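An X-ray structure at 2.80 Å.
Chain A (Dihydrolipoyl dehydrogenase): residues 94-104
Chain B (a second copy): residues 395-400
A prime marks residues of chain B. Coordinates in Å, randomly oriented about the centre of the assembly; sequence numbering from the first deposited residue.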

ATOM      1  N   SER A  94      13.882 -19.133  12.685  1.00 45.14           N
ATOM      2  CA  SER A  94      14.632 -18.384  13.683  1.00 41.80           C
ATOM      3  C   SER A  94      14.423 -16.889  13.523  1.00 42.79           C
ATOM      4  O   SER A  94      14.190 -16.185  14.512  1.00 48.89           O
ATOM      5  CB  SER A  94      16.118 -18.727  13.596  1.00 41.26           C
ATOM      6  OG  SER A  94      16.868 -17.915  14.480  1.00 40.22           O
ATOM      7  N   ARG A  95      14.475 -16.383  12.284  1.00 43.11           N
ATOM      8  CA  ARG A  95      14.273 -14.953  12.083  1.00 32.34           C
ATOM      9  C   ARG A  95      12.874 -14.546  12.510  1.00 31.68           C
ATOM     10  O   ARG A  95      12.693 -13.518  13.170  1.00 39.04           O
ATOM     11  CB  ARG A  95      14.511 -14.563  10.627  1.00 32.28           C
ATOM     12  CG  ARG A  95      14.346 -13.065  10.400  1.00 32.24           C
ATOM     13  CD  ARG A  95      14.268 -12.664   8.940  1.00 32.09           C
ATOM     14  NE  ARG A  95      12.929 -12.814   8.371  1.00 36.07           N
ATOM     15  CZ  ARG A  95      11.960 -11.911   8.497  1.00 34.16           C
ATOM     16  NH1 ARG A  95      12.177 -10.817   9.203  1.00 35.59           N
ATOM     17  NH2 ARG A  95      10.773 -12.107   7.941  1.00 30.44           N
ATOM     18  N   LYS A  96      11.875 -15.362  12.167  1.00 34.89           N
ATOM     19  CA  LYS A  96      10.522 -15.109  12.640  1.00 33.75           C
ATOM     20  C   LYS A  96      10.475 -15.064  14.163  1.00 40.90           C
ATOM     21  O   LYS A  96       9.820 -14.194  14.742  1.00 43.58           O
ATOM     22  CB  LYS A  96       9.574 -16.190  12.127  1.00 41.96           C
ATOM     23  CG  LYS A  96       8.222 -16.151  12.817  1.00 48.90           C
ATOM     24  CD  LYS A  96       7.629 -17.529  13.000  1.00 49.60           C
ATOM     25  CE  LYS A  96       8.395 -18.306  14.044  1.00 47.33           C
ATOM     26  NZ  LYS A  96       7.533 -19.308  14.727  1.00 40.17           N
ATOM     27  N   ASN A  97      11.163 -15.996  14.829  1.00 42.00           N
ATOM     28  CA  ASN A  97      11.188 -15.982  16.291  1.00 40.72           C
ATOM     29  C   ASN A  97      11.765 -14.678  16.828  1.00 39.65           C
ATOM     30  O   ASN A  97      11.253 -14.125  17.808  1.00 40.25           O
ATOM     31  CB  ASN A  97      11.989 -17.172  16.823  1.00 32.20           C
ATOM     32  CG  ASN A  97      11.264 -18.486  16.648  1.00 40.58           C
ATOM     33  OD1 ASN A  97      10.035 -18.533  16.621  1.00 41.76           O
ATOM     34  ND2 ASN A  97      12.022 -19.562  16.512  1.00 38.53           N
ATOM     35  N   ASP A  98      12.810 -14.153  16.178  1.00 47.59           N
ATOM     36  CA  ASP A  98      13.386 -12.883  16.616  1.00 50.89           C
ATOM     37  C   ASP A  98      12.398 -11.742  16.414  1.00 51.13           C
ATOM     38  O   ASP A  98      12.324 -10.829  17.246  1.00 50.63           O
ATOM     39  CB  ASP A  98      14.694 -12.606  15.875  1.00 46.93           C
ATOM     40  N   VAL A  99      11.614 -11.790  15.329  1.00 47.37           N
ATOM     41  CA  VAL A  99      10.570 -10.791  15.112  1.00 44.26           C
ATOM     42  C   VAL A  99       9.553 -10.830  16.249  1.00 39.19           C
ATOM     43  O   VAL A  99       9.148  -9.786  16.772  1.00 40.66           O
ATOM     44  CB  VAL A  99       9.890 -11.014  13.742  1.00 42.64           C
ATOM     45  CG1 VAL A  99       8.730 -10.052  13.548  1.00 39.08           C
ATOM     46  CG2 VAL A  99      10.891 -10.853  12.606  1.00 39.86           C
ATOM     47  N   VAL A 100       9.149 -12.031  16.669  1.00 30.96           N
ATOM     48  CA  VAL A 100       8.227 -12.155  17.795  1.00 33.95           C
ATOM     49  C   VAL A 100       8.872 -11.621  19.072  1.00 43.75           C
ATOM     50  O   VAL A 100       8.251 -10.865  19.829  1.00 52.70           O
ATOM     51  CB  VAL A 100       7.756 -13.615  17.954  1.00 35.44           C
ATOM     52  CG1 VAL A 100       6.880 -13.776  19.188  1.00 30.68           C
ATOM     53  CG2 VAL A 100       6.973 -14.045  16.733  1.00 33.29           C
ATOM     54  N   ASP A 101      10.125 -12.004  19.335  1.00 48.29           N
ATOM     55  CA  ASP A 101      10.796 -11.486  20.525  1.00 54.67           C
ATOM     56  C   ASP A 101      10.939  -9.968  20.463  1.00 52.78           C
ATOM     57  O   ASP A 101      10.866  -9.297  21.498  1.00 46.59           O
ATOM     58  CB  ASP A 101      12.159 -12.161  20.724  1.00 59.67           C
ATOM     59  CG  ASP A 101      13.013 -11.460  21.786  1.00 81.06           C
ATOM     60  OD1 ASP A 101      12.677 -11.548  22.990  1.00 86.24           O
ATOM     61  OD2 ASP A 101      14.025 -10.827  21.422  1.00 87.90           O
ATOM     62  N   GLN A 102      11.133  -9.411  19.263  1.00 57.09           N
ATOM     63  CA  GLN A 102      11.188  -7.958  19.123  1.00 59.05           C
ATOM     64  C   GLN A 102       9.889  -7.317  19.589  1.00 49.49           C
ATOM     65  O   GLN A 102       9.893  -6.408  20.428  1.00 47.95           O
ATOM     66  CB  GLN A 102      11.442  -7.576  17.663  1.00 72.48           C
ATOM     67  CG  GLN A 102      12.883  -7.423  17.225  1.00 83.97           C
ATOM     68  CD  GLN A 102      12.971  -6.871  15.806  1.00 93.45           C
ATOM     69  OE1 GLN A 102      12.917  -7.623  14.827  1.00 82.83           O
ATOM     70  NE2 GLN A 102      13.083  -5.549  15.692  1.00101.62           N
ATOM     71  N   THR A 103       8.761  -7.796  19.065  1.00 45.22           N
ATOM     72  CA  THR A 103       7.476  -7.175  19.363  1.00 54.32           C
ATOM     73  C   THR A 103       7.082  -7.364  20.826  1.00 51.91           C
ATOM     74  O   THR A 103       6.474  -6.472  21.430  1.00 47.29           O
ATOM     75  CB  THR A 103       6.419  -7.727  18.408  1.00 54.80           C
ATOM     76  OG1 THR A 103       6.926  -7.680  17.068  1.00 47.60           O
ATOM     77  CG2 THR A 103       5.123  -6.919  18.482  1.00 58.37           C
ATOM     78  N   THR A 104       7.424  -8.514  21.412  1.00 50.93           N
ATOM     79  CA  THR A 104       7.162  -8.736  22.833  1.00 45.15           C
ATOM     80  C   THR A 104       7.872  -7.696  23.695  1.00 45.55           C
ATOM     81  O   THR A 104       7.290  -7.163  24.648  1.00 46.43           O
ATOM     82  CB  THR A 104       7.610 -10.151  23.232  1.00 50.58           C
ATOM     83  OG1 THR A 104       6.681 -11.123  22.742  1.00 58.81           O
ATOM     84  CG2 THR A 104       7.697 -10.287  24.728  1.00 52.47           C
TER
ATOM     85  N   SER B 395       6.187  -3.950   9.890  1.00 42.39           N
ATOM     86  CA  SER B 395       7.523  -3.576   9.435  1.00 40.33           C
ATOM     87  C   SER B 395       8.589  -4.499  10.012  1.00 37.49           C
ATOM     88  O   SER B 395       9.569  -4.836   9.333  1.00 28.76           O
ATOM     89  CB  SER B 395       7.814  -2.133   9.824  1.00 34.61           C
ATOM     90  OG  SER B 395       6.733  -1.307   9.457  1.00 46.87           O
ATOM     91  N   ARG B 396       8.425  -4.891  11.273  1.00 30.62           N
ATOM     92  CA  ARG B 396       9.356  -5.827  11.886  1.00 39.76           C
ATOM     93  C   ARG B 396       9.353  -7.146  11.132  1.00 45.89           C
ATOM     94  O   ARG B 396      10.397  -7.792  10.987  1.00 53.39           O
ATOM     95  CB  ARG B 396       8.975  -6.043  13.351  1.00 38.39           C
ATOM     96  CG  ARG B 396       9.431  -4.935  14.284  1.00 37.87           C
ATOM     97  CD  ARG B 396       8.805  -5.091  15.656  1.00 52.53           C
ATOM     98  NE  ARG B 396       9.215  -4.036  16.580  1.00 57.89           N
ATOM     99  CZ  ARG B 396       8.402  -3.451  17.451  1.00 57.17           C
ATOM    100  NH1 ARG B 396       8.864  -2.512  18.261  1.00 55.55           N
ATOM    101  NH2 ARG B 396       7.120  -3.794  17.502  1.00 61.73           N
ATOM    102  N   ALA B 397       8.182  -7.545  10.628  1.00 41.51           N
ATOM    103  CA  ALA B 397       8.043  -8.830   9.958  1.00 39.24           C
ATOM    104  C   ALA B 397       8.712  -8.835   8.590  1.00 36.74           C
ATOM    105  O   ALA B 397       9.271  -9.857   8.173  1.00 44.17           O
ATOM    106  CB  ALA B 397       6.562  -9.189   9.840  1.00 28.55           C
ATOM    107  N   SER B 398       8.668  -7.712   7.876  1.00 45.47           N
ATOM    108  CA  SER B 398       9.234  -7.628   6.534  1.00 44.06           C
ATOM    109  C   SER B 398      10.655  -7.090   6.522  1.00 48.88           C
ATOM    110  O   SER B 398      11.322  -7.183   5.486  1.00 54.77           O
ATOM    111  CB  SER B 398       8.359  -6.742   5.639  1.00 39.17           C
ATOM    112  OG  SER B 398       8.564  -5.368   5.923  1.00 37.74           O
ATOM    113  N   MET B 399      11.122  -6.537   7.643  1.00 48.46           N
ATOM    114  CA  MET B 399      12.408  -5.862   7.798  1.00 41.89           C
ATOM    115  C   MET B 399      12.434  -4.513   7.098  1.00 37.57           C
ATOM    116  O   MET B 399      13.518  -3.958   6.876  1.00 41.35           O
ATOM    117  CB  MET B 399      13.586  -6.704   7.300  1.00 41.39           C
ATOM    118  CG  MET B 399      13.692  -8.084   7.894  1.00 36.91           C
ATOM    119  SD  MET B 399      15.360  -8.700   7.623  1.00 46.96           S
ATOM    120  CE  MET B 399      15.264  -9.148   5.898  1.00 42.51           C
ATOM    121  N   ASP B 400      11.276  -3.995   6.689  1.00 41.26           N
ATOM    122  CA  ASP B 400      11.174  -2.654   6.108  1.00 40.31           C
ATOM    123  C   ASP B 400      10.794  -1.699   7.238  1.00 37.10           C
ATOM    124  O   ASP B 400       9.640  -1.310   7.408  1.00 38.59           O
ATOM    125  CB  ASP B 400      10.163  -2.633   4.965  1.00 32.31           C
ATOM    126  CG  ASP B 400      10.518  -3.612   3.857  1.00 39.47           C
ATOM    127  OD1 ASP B 400      11.717  -3.778   3.562  1.00 46.35           O
ATOM    128  OD2 ASP B 400       9.598  -4.236   3.291  1.00 42.64           O
TER

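The chain B stretch is the last turn of a helix and the loop that follows it, and it meets one side of a continuous helix in chain A. Arg95, Val99, Gln102 and Thr103 supply that side; the steps of four from Arg95 to Val99 and from Val99 to Thr103, and of three from Val99 to Gln102, are those expected for a helix that repeats every 3.6 residues.

Ser395′, at the start of the stretch, lies out of reach of chain A, but its carbonyl accepts a weak hydrogen bond from the backbone N of Met399′ and so helps to hold the closing turn. Arg396′ makes the most extensive contact. Its CB points toward chain A, and Arg396′ CA lies 6.0 Å from Val99 CA, a close approach of two backbones that valine's modest side chain can accommodate. Val99 CG1 sits 4.0 Å from Arg396′ CB, and Val99 CG2 comes within 3.5 Å of Arg396′ O. Beyond CB the arginine runs extended, with chi2 and chi3 both t, along the chain A helix. Its aliphatic part is what Gln102 and Thr103 touch most closely: Gln102 NE2 is 4.0 Å from Arg396′ CG, and Thr103 OG1 is 3.5 Å from Arg396′ CD. Neither is a hydrogen bond. The threonine hydroxyl instead donates within its own helix, from Thr103 OG1 to Val99 O at 3.1 Å, a common arrangement. The guanidinium of Arg396′ presents one face to Gln102 O and Thr103 CA. A long side chain suits this place because its methylenes can pack while its charged end reaches further along the helix.

Ala397′ contributes chiefly through its backbone. Near the end of a helix, carbonyls lack the usual amide partners further along, and Arg95 supplies donors here: Arg95 NH2 gives a well-aligned hydrogen bond to Ala397′ O at 2.7 Å, and Arg95 NH1 adds a weak one to Ala397′ O at 3.2 Å. The oxygen lies at the edge of the guanidinium, near its plane, where the N-H groups point. The CB of Ala397′ is directed away from chain A, yet Val99 CG1 lies 4.4 Å from Ala397′ CB, a small apolar contact beside the polar one.

Ser398′ also points away; Ser398′ OG accepts a hydrogen bond from Asp400′ N at 3.1 Å, bracing the turn. Met399′ leaves the helix with positive phi. Its CB points sideways, but the flexible side chain comes nearer, placing Met399′ CG 3.4 Å from Arg95 NH1. Asp400′ lies beyond the contact.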